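Local coordinates for conserved hypothetical protein, putative anti-sigma factor (Parabacteroides distasonis, PDB 4M0N) that probably acts as a FecR-type anti-sigma factor that restrains its partner sigma factor, this chain being the part with the FecR and FecR C-terminal domains, at residues Asn44-Arg50 and Val62-Glu67; Arg85-Val89 and Val116-Pro121. The protein carries 1 engineered substitution. The contacts are given in a common frame with arbitrary orientation. Residues are numbered along the deposited sequence.

How the contacts relate
Both contacts pair neighbouring strands of one mixed seven-stranded sheet, and they follow each other along the chain: contact 1 is complete before contact 2 opens. Contact 1 joins strands 48-51 and 60-65, and contact 2 joins strands 88-91 and 116-120. Strand 80-83 lies between the two pairs; their centres are about 15 Å apart and their nearest atoms about 5 Å, without touching. Arg-83 of that strand meets Glu-63 of contact 1 and forms a salt bridge with Asp-88 of contact 2. Both contacts also send apolar side chains onto strands of the second, antiparallel sheet, so both contribute to the apolar interior between the two sheets; only contact 1 holds the magnesium site.

Contact 1: Asn44-Arg50 and Val62-Glu67; sequences NAGTVMR and VEMEGE. With MG (magnesium ion), chain B.
A β-hairpin pairing with, side by side at one end, a magnesium-binding turn and the corner where the chain passes from one sheet to the other joins Asn-44-Arg-50 and Val-62-Glu-67. The type II turn Asn-44 to Thr-47 gives Gly-46 phi/psi of 91/8°, which suits glycine. Gly-46 O binds the ion at 2.1 Å, and five waters at 2.0-2.2 Å complete an octahedron. Two waters donate to Glu-65, one to OE1 at 2.7 Å and one to OE2 at 2.6 Å, making this carboxylate a second-shell ligand; OE2 also accepts from Gln-102 N.

Strands 48-50 and 62-65 are antiparallel (167°, axes 4.7 Å apart). Val-48/Glu-65 and Arg-50/Glu-63 are hydrogen-bonded pairs: Val-48 N to Glu-65 O is 2.8 Å and Glu-65 N to Val-48 O 2.9 Å, Arg-50 N to Glu-63 O 2.9 Å and Glu-63 N to Arg-50 O 3.0 Å. Met-49/Met-64 between them is non-hydrogen-bonded, CA atoms 4.4 Å apart, with Met-49 CB 4.2 Å from Met-64 CG. On the opposite face Arg-50 NH1 makes a 2.9 Å salt bridge to Glu-63 OE1, while its NE pairs with Glu-22.

At Gly-66 (phi 124°, psi -145°) the chain turns a corner; a CB there would clash with Thr-47 OG1, which, with chi1 m, accepts from Glu-67 N at 2.9 Å. Asn-44 N reaches Glu-67 O and Asn-44 ND2 reaches Glu-67 OE1, both at 2.9 Å; Glu-67 OE2 accepts from Asn-97 ND2 of strand 94-100.

Strands 21-24 and 80-83 flank the pair, whereas Met-49 and Met-64 pack on strands 40-43 and 94-100 of the second sheet.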
ATOM      1  N   ASN A  44       3.588  -6.910   0.050  1.00 12.86           N
ATOM      2  CA  ASN A  44       2.188  -7.256   0.255  1.00 14.61           C
ATOM      3  C   ASN A  44       1.655  -7.962  -0.990  1.00 14.15           C
ATOM      4  O   ASN A  44       2.283  -7.945  -2.049  1.00 15.00           O
ATOM      5  CB  ASN A  44       1.390  -6.014   0.561  1.00 13.18           C
ATOM      6  CG  ASN A  44       0.083  -6.311   1.292  1.00 15.05           C
ATOM      7  OD1 ASN A  44      -0.207  -7.480   1.620  1.00 16.37           O
ATOM      8  ND2 ASN A  44      -0.701  -5.267   1.547  1.00 16.25           N
ATOM      9  N   ALA A  45       0.503  -8.591  -0.832  1.00 14.20           N
ATOM     10  CA  ALA A  45      -0.204  -9.294  -1.879  1.00 14.83           C
ATOM     11  C   ALA A  45      -0.308  -8.465  -3.151  1.00 15.01           C
ATOM     12  O   ALA A  45      -0.691  -7.293  -3.106  1.00 14.31           O
ATOM     13  CB  ALA A  45      -1.634  -9.605  -1.382  1.00 15.89           C
ATOM     14  N   GLY A  46       0.058  -9.058  -4.283  1.00 15.99           N
ATOM     15  CA  GLY A  46      -0.165  -8.385  -5.565  1.00 16.02           C
ATOM     16  C   GLY A  46       0.968  -7.530  -6.059  1.00 15.86           C
ATOM     17  O   GLY A  46       0.812  -6.760  -7.035  1.00 16.19           O
ATOM     18  N   THR A  47       2.091  -7.611  -5.362  1.00 14.83           N
ATOM     19  CA  THR A  47       3.233  -6.731  -5.603  1.00 13.99           C
ATOM     20  C   THR A  47       4.336  -7.380  -6.389  1.00 15.32           C
ATOM     21  O   THR A  47       4.588  -8.574  -6.256  1.00 17.21           O
ATOM     22  CB  THR A  47       3.786  -6.283  -4.258  1.00 14.03           C
ATOM     23  OG1 THR A  47       2.722  -5.658  -3.544  1.00 13.84           O
ATOM     24  CG2 THR A  47       4.960  -5.371  -4.392  1.00 14.85           C
ATOM     25  N   VAL A  48       5.010  -6.552  -7.179  1.00 15.14           N
ATOM     26  CA  VAL A  48       6.204  -6.942  -7.930  0.50 15.57           C
ATOM     27  C   VAL A  48       7.332  -6.012  -7.577  1.00 16.07           C
ATOM     28  O   VAL A  48       7.113  -4.786  -7.487  1.00 14.78           O
ATOM     29  CB  VAL A  48       6.010  -6.797  -9.440  0.50 16.25           C
ATOM     30  CG1 VAL A  48       7.199  -7.413 -10.171  0.50 15.53           C
ATOM     31  CG2 VAL A  48       4.703  -7.409  -9.879  0.50 17.79           C
ATOM     32  N   MET A  49       8.519  -6.585  -7.370  1.00 15.71           N
ATOM     33  CA  MET A  49       9.716  -5.826  -7.146  1.00 15.87           C
ATOM     34  C   MET A  49      10.888  -6.408  -7.960  1.00 16.50           C
ATOM     35  O   MET A  49      11.078  -7.635  -8.030  1.00 17.36           O
ATOM     36  CB  MET A  49      10.059  -5.726  -5.644  1.00 16.44           C
ATOM     37  CG  MET A  49      11.338  -4.944  -5.382  1.00 17.15           C
ATOM     38  SD  MET A  49      11.699  -4.693  -3.632  1.00 20.00           S
ATOM     39  CE  MET A  49      12.151  -6.334  -3.124  1.00 18.81           C
ATOM     40  N   ARG A  50      11.667  -5.504  -8.546  1.00 16.63           N
ATOM     41  CA  ARG A  50      12.817  -5.817  -9.388  1.00 20.39           C
ATOM     42  C   ARG A  50      14.029  -5.195  -8.726  1.00 21.48           C
ATOM     43  O   ARG A  50      14.005  -4.011  -8.358  1.00 20.37           O
ATOM     44  CB  ARG A  50      12.535  -5.157 -10.764  1.00 25.16           C
ATOM     45  CG  ARG A  50      13.159  -5.662 -12.024  1.00 37.13           C
ATOM     46  CD  ARG A  50      12.505  -4.871 -13.179  1.00 30.00           C
ATOM     47  NE  ARG A  50      11.094  -5.256 -13.317  1.00 26.60           N
ATOM     48  CZ  ARG A  50      10.007  -4.505 -13.129  1.00 30.67           C
ATOM     49  NH1 ARG A  50      10.063  -3.219 -12.803  1.00 27.15           N
ATOM     50  NH2 ARG A  50       8.816  -5.084 -13.278  1.00 30.40           N
ATOM     51  N   VAL A  62      15.850   0.026  -6.542  1.00 17.32           N
ATOM     52  CA  VAL A  62      14.881  -1.026  -6.794  1.00 16.63           C
ATOM     53  C   VAL A  62      13.651  -0.398  -7.470  1.00 15.67           C
ATOM     54  O   VAL A  62      13.421   0.829  -7.377  1.00 14.76           O
ATOM     55  CB  VAL A  62      14.541  -1.852  -5.544  1.00 17.11           C
ATOM     56  CG1 VAL A  62      15.819  -2.377  -4.877  1.00 17.82           C
ATOM     57  CG2 VAL A  62      13.690  -1.071  -4.554  1.00 18.14           C
ATOM     58  N   GLU A  63      12.933  -1.219  -8.228  1.00 15.59           N
ATOM     59  CA  GLU A  63      11.695  -0.806  -8.885  1.00 16.14           C
ATOM     60  C   GLU A  63      10.580  -1.626  -8.308  1.00 15.55           C
ATOM     61  O   GLU A  63      10.738  -2.826  -8.080  1.00 16.32           O
ATOM     62  CB  GLU A  63      11.743  -1.003 -10.408  1.00 18.17           C
ATOM     63  CG  GLU A  63      12.664  -0.033 -11.136  1.00 20.08           C
ATOM     64  CD  GLU A  63      12.709  -0.285 -12.639  1.00 27.06           C
ATOM     65  OE1 GLU A  63      12.261  -1.347 -13.089  1.00 27.55           O
ATOM     66  OE2 GLU A  63      13.226   0.579 -13.360  1.00 30.76           O
ATOM     67  N   MET A  64       9.448  -0.988  -8.028  1.00 15.99           N
ATOM     68  CA  MET A  64       8.372  -1.687  -7.415  1.00 14.90           C
ATOM     69  C   MET A  64       7.035  -1.173  -7.895  1.00 14.92           C
ATOM     70  O   MET A  64       6.867   0.017  -8.153  1.00 14.43           O
ATOM     71  CB  MET A  64       8.491  -1.536  -5.891  1.00 16.23           C
ATOM     72  CG  MET A  64       7.534  -2.413  -5.125  1.00 18.24           C
ATOM     73  SD  MET A  64       5.938  -1.686  -4.710  1.00 20.83           S
ATOM     74  CE  MET A  64       6.500  -0.380  -3.610  1.00 19.50           C
ATOM     75  N   GLU A  65       6.091  -2.088  -8.043  1.00 13.77           N
ATOM     76  CA  GLU A  65       4.704  -1.788  -8.264  1.00 15.12           C
ATOM     77  C   GLU A  65       3.879  -2.668  -7.344  1.00 14.87           C
ATOM     78  O   GLU A  65       4.066  -3.906  -7.310  1.00 16.15           O
ATOM     79  CB  GLU A  65       4.358  -2.017  -9.741  1.00 15.43           C
ATOM     80  CG  GLU A  65       2.932  -1.701 -10.116  1.00 15.94           C
ATOM     81  CD  GLU A  65       2.010  -2.863  -9.841  1.00 18.51           C
ATOM     82  OE1 GLU A  65       2.273  -4.002 -10.342  1.00 19.12           O
ATOM     83  OE2 GLU A  65       1.020  -2.644  -9.149  1.00 16.65           O
ATOM     84  N   GLY A  66       3.029  -2.036  -6.538  1.00 14.13           N
ATOM     85  CA  GLY A  66       2.288  -2.719  -5.472  1.00 12.46           C
ATOM     86  C   GLY A  66       2.586  -2.041  -4.162  1.00 12.68           C
ATOM     87  O   GLY A  66       2.818  -0.830  -4.136  1.00 13.68           O
ATOM     88  N   GLU A  67       2.655  -2.816  -3.082  1.00 12.76           N
ATOM     89  CA  GLU A  67       2.913  -2.264  -1.755  1.00 12.13           C
ATOM     90  C   GLU A  67       4.005  -3.007  -1.055  1.00 13.14           C
ATOM     91  O   GLU A  67       4.014  -4.246  -1.041  1.00 13.45           O
ATOM     92  CB  GLU A  67       1.620  -2.290  -0.915  1.00 12.30           C
ATOM     93  CG  GLU A  67       1.893  -1.790   0.515  1.00 14.11           C
ATOM     94  CD  GLU A  67       0.629  -1.625   1.315  1.00 15.57           C
ATOM     95  OE1 GLU A  67      -0.346  -2.435   1.143  1.00 16.54           O
ATOM     96  OE2 GLU A  67       0.567  -0.656   2.120  1.00 15.55           O
TER
HETATM   97 MG    MG B 401      -0.443  -6.561  -8.670  1.00 15.30          MG
HETATM   98  O   HOH W   1       1.226  -6.443  -9.777  1.00 16.18           O
HETATM   99  O   HOH W   2      -0.665  -4.540  -8.594  1.00 17.15           O
HETATM  100  O   HOH W   3      -0.467  -8.705  -8.882  1.00 18.76           O
HETATM  101  O   HOH W   4      -1.726  -6.527 -10.428  1.00 15.72           O
HETATM  102  O   HOH W   5      -2.128  -6.735  -7.526  1.00 17.63           O

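Contact 2: Arg85-Val89 and Val116-Pro121; sequences RQADV and VEVDMP
Residues 85-89 enter a short antiparallel pairing with 116-121 after a turn: Arg-85 (-54/-41°) and Gln-86 (-83/-27°) are helical in backbone angles, and Ala-87 (-166/151°) straightens the chain. End to end, the touching parts run 149° apart. Asp-88/Asp-119 is the hydrogen-bonded pair, with Asp-88 N to Asp-119 O 2.9 Å and Asp-119 N to Asp-88 O 2.8 Å. Val-89/Val-118 follows as the non-hydrogen-bonded pair, CA atoms 4.6 Å apart. Strand 116-120 runs between 88-91 and the edge strand 123-127 of the mixed sheet, Val-118 pairing onward with Met-125.

The small methyl of Ala-87 rests in the shallow notch formed by two larger neighbours, its CB 4.0 Å from Val-118 CG1 and 3.7 Å from Met-120 CG. Farther along, Val-89 (chi1 t) meets Val-116 (chi1 t) obliquely, CG1 to CG1 at a tight 3.3 Å. These valines also meet the second sheet: Val-89 lies on Phe-96 and Val-109, Val-116 on Phe-96 and Val-111. Where the chain enters the pairing, Gln-86 O lies against Met-120 CG at 3.7 Å and Pro-121 CD at 3.9 Å.

On the other face Asp-88 CB lies 4.3 Å from Asp-119 CB, both residues with chi1 m. The contact is thus two-sided: an apolar face contributes to the core between the sheets, and the other is acidic. There Asp-88 is compensated by Arg-83; Asp-119 OD1 lies 2.6 Å from Glu-117 OE2, so close that one of the two acids probably carries a proton.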
ATOM      1  N   ARG A  85       6.243   4.105 -10.582  1.00 15.20           N
ATOM      2  CA  ARG A  85       5.816   4.861 -11.733  1.00 17.93           C
ATOM      3  C   ARG A  85       5.604   6.335 -11.380  1.00 18.89           C
ATOM      4  O   ARG A  85       5.962   7.203 -12.175  1.00 20.57           O
ATOM      5  CB  ARG A  85       4.550   4.264 -12.338  1.00 19.54           C
ATOM      6  CG  ARG A  85       4.122   4.964 -13.632  1.00 24.10           C
ATOM      7  CD  ARG A  85       2.764   4.486 -14.141  1.00 28.63           C
ATOM      8  NE  ARG A  85       1.650   4.749 -13.218  1.00 29.64           N
ATOM      9  CZ  ARG A  85       0.937   5.879 -13.144  1.00 38.12           C
ATOM     10  NH1 ARG A  85       1.190   6.915 -13.940  1.00 38.93           N
ATOM     11  NH2 ARG A  85      -0.054   5.975 -12.261  1.00 45.46           N
ATOM     12  N   GLN A  86       5.005   6.592 -10.216  1.00 17.75           N
ATOM     13  CA  GLN A  86       4.575   7.924  -9.813  1.00 19.81           C
ATOM     14  C   GLN A  86       5.698   8.770  -9.207  1.00 18.63           C
ATOM     15  O   GLN A  86       5.626  10.002  -9.223  1.00 19.61           O
ATOM     16  CB  GLN A  86       3.467   7.798  -8.793  1.00 23.19           C
ATOM     17  CG  GLN A  86       2.230   7.089  -9.332  1.00 25.30           C
ATOM     18  CD  GLN A  86       2.144   5.627  -8.919  1.00 21.65           C
ATOM     19  OE1 GLN A  86       3.172   4.928  -8.763  1.00 18.92           O
ATOM     20  NE2 GLN A  86       0.908   5.141  -8.775  1.00 20.58           N
ATOM     21  N   ALA A  87       6.686   8.094  -8.619  1.00 15.18           N
ATOM     22  CA  ALA A  87       7.609   8.775  -7.726  1.00 14.00           C
ATOM     23  C   ALA A  87       8.803   7.944  -7.435  1.00 14.45           C
ATOM     24  O   ALA A  87       8.735   6.719  -7.392  1.00 15.38           O
ATOM     25  CB  ALA A  87       6.935   9.065  -6.394  1.00 14.24           C
ATOM     26  N   ASP A  88       9.903   8.620  -7.176  1.00 13.31           N
ATOM     27  CA  ASP A  88      11.015   7.972  -6.520  1.00 14.61           C
ATOM     28  C   ASP A  88      10.973   8.283  -5.045  1.00 15.44           C
ATOM     29  O   ASP A  88      10.798   9.444  -4.644  1.00 18.46           O
ATOM     30  CB  ASP A  88      12.350   8.500  -7.046  1.00 15.19           C
ATOM     31  CG  ASP A  88      12.737   7.977  -8.428  1.00 18.92           C
ATOM     32  OD1 ASP A  88      12.140   7.028  -8.943  1.00 18.41           O
ATOM     33  OD2 ASP A  88      13.756   8.468  -8.994  1.00 24.33           O
ATOM     34  N   VAL A  89      11.233   7.274  -4.220  1.00 14.08           N
ATOM     35  CA  VAL A  89      11.366   7.500  -2.802  1.00 14.67           C
ATOM     36  C   VAL A  89      12.824   7.268  -2.453  1.00 16.09           C
ATOM     37  O   VAL A  89      13.344   6.153  -2.622  1.00 17.41           O
ATOM     38  CB  VAL A  89      10.455   6.552  -2.008  1.00 15.83           C
ATOM     39  CG1 VAL A  89      10.604   6.813  -0.527  1.00 16.33           C
ATOM     40  CG2 VAL A  89       9.024   6.685  -2.508  1.00 17.76           C
ATOM     41  N   VAL A 116      12.680  10.614   4.741  1.00 19.80           N
ATOM     42  CA  VAL A 116      12.429  10.118   3.412  1.00 16.60           C
ATOM     43  C   VAL A 116      12.170  11.291   2.458  1.00 18.28           C
ATOM     44  O   VAL A 116      11.437  12.219   2.798  1.00 19.21           O
ATOM     45  CB  VAL A 116      11.185   9.212   3.461  1.00 19.85           C
ATOM     46  CG1 VAL A 116      10.776   8.779   2.100  1.00 20.00           C
ATOM     47  CG2 VAL A 116      11.448   8.015   4.388  1.00 19.60           C
ATOM     48  N   GLU A 117      12.758  11.233   1.265  1.00 15.85           N
ATOM     49  CA  GLU A 117      12.466  12.239   0.227  1.00 16.53           C
ATOM     50  C   GLU A 117      11.624  11.582  -0.859  1.00 17.18           C
ATOM     51  O   GLU A 117      11.956  10.521  -1.330  1.00 18.13           O
ATOM     52  CB  GLU A 117      13.756  12.761  -0.408  1.00 19.99           C
ATOM     53  CG  GLU A 117      13.551  13.834  -1.456  1.00 22.54           C
ATOM     54  CD  GLU A 117      14.854  14.445  -1.987  1.00 29.25           C
ATOM     55  OE1 GLU A 117      15.632  14.982  -1.179  1.00 30.43           O
ATOM     56  OE2 GLU A 117      15.080  14.403  -3.211  1.00 30.63           O
ATOM     57  N   VAL A 118      10.546  12.240  -1.260  1.00 15.63           N
ATOM     58  CA  VAL A 118       9.699  11.749  -2.307  1.00 14.94           C
ATOM     59  C   VAL A 118       9.800  12.691  -3.480  1.00 15.31           C
ATOM     60  O   VAL A 118       9.391  13.854  -3.404  1.00 15.46           O
ATOM     61  CB  VAL A 118       8.242  11.643  -1.835  1.00 15.01           C
ATOM     62  CG1 VAL A 118       7.372  11.091  -2.958  1.00 15.60           C
ATOM     63  CG2 VAL A 118       8.147  10.745  -0.593  1.00 15.20           C
ATOM     64  N   ASP A 119      10.312  12.171  -4.593  1.00 14.79           N
ATOM     65  CA  ASP A 119      10.561  12.970  -5.749  1.00 17.28           C
ATOM     66  C   ASP A 119       9.554  12.597  -6.822  1.00 18.40           C
ATOM     67  O   ASP A 119       9.506  11.456  -7.276  1.00 16.92           O
ATOM     68  CB  ASP A 119      11.955  12.699  -6.291  1.00 20.51           C
ATOM     69  CG  ASP A 119      13.044  13.006  -5.306  1.00 29.61           C
ATOM     70  OD1 ASP A 119      12.948  14.032  -4.603  1.00 31.62           O
ATOM     71  OD2 ASP A 119      14.030  12.227  -5.244  1.00 39.24           O
ATOM     72  N   MET A 120       8.790  13.596  -7.249  1.00 18.44           N
ATOM     73  CA  MET A 120       7.760  13.459  -8.274  1.00 22.47           C
ATOM     74  C   MET A 120       8.096  14.499  -9.352  1.00 22.52           C
ATOM     75  O   MET A 120       8.912  15.395  -9.137  1.00 21.75           O
ATOM     76  CB  MET A 120       6.362  13.692  -7.662  1.00 21.27           C
ATOM     77  CG  MET A 120       5.883  12.616  -6.674  1.00 23.12           C
ATOM     78  SD  MET A 120       4.705  13.186  -5.451  1.00 32.21           S
ATOM     79  CE  MET A 120       5.705  14.278  -4.413  1.00 34.91           C
ATOM     80  N   PRO A 121       7.503  14.366 -10.538  1.00 27.55           N
ATOM     81  CA  PRO A 121       7.888  15.230 -11.645  1.00 31.06           C
ATOM     82  C   PRO A 121       7.906  16.719 -11.285  1.00 32.81           C
ATOM     83  O   PRO A 121       8.861  17.453 -11.584  1.00 34.39           O
ATOM     84  CB  PRO A 121       6.828  14.904 -12.702  1.00 31.92           C
ATOM     85  CG  PRO A 121       6.482  13.477 -12.431  1.00 32.92           C
ATOM     86  CD  PRO A 121       6.485  13.370 -10.929  1.00 30.13           C
TER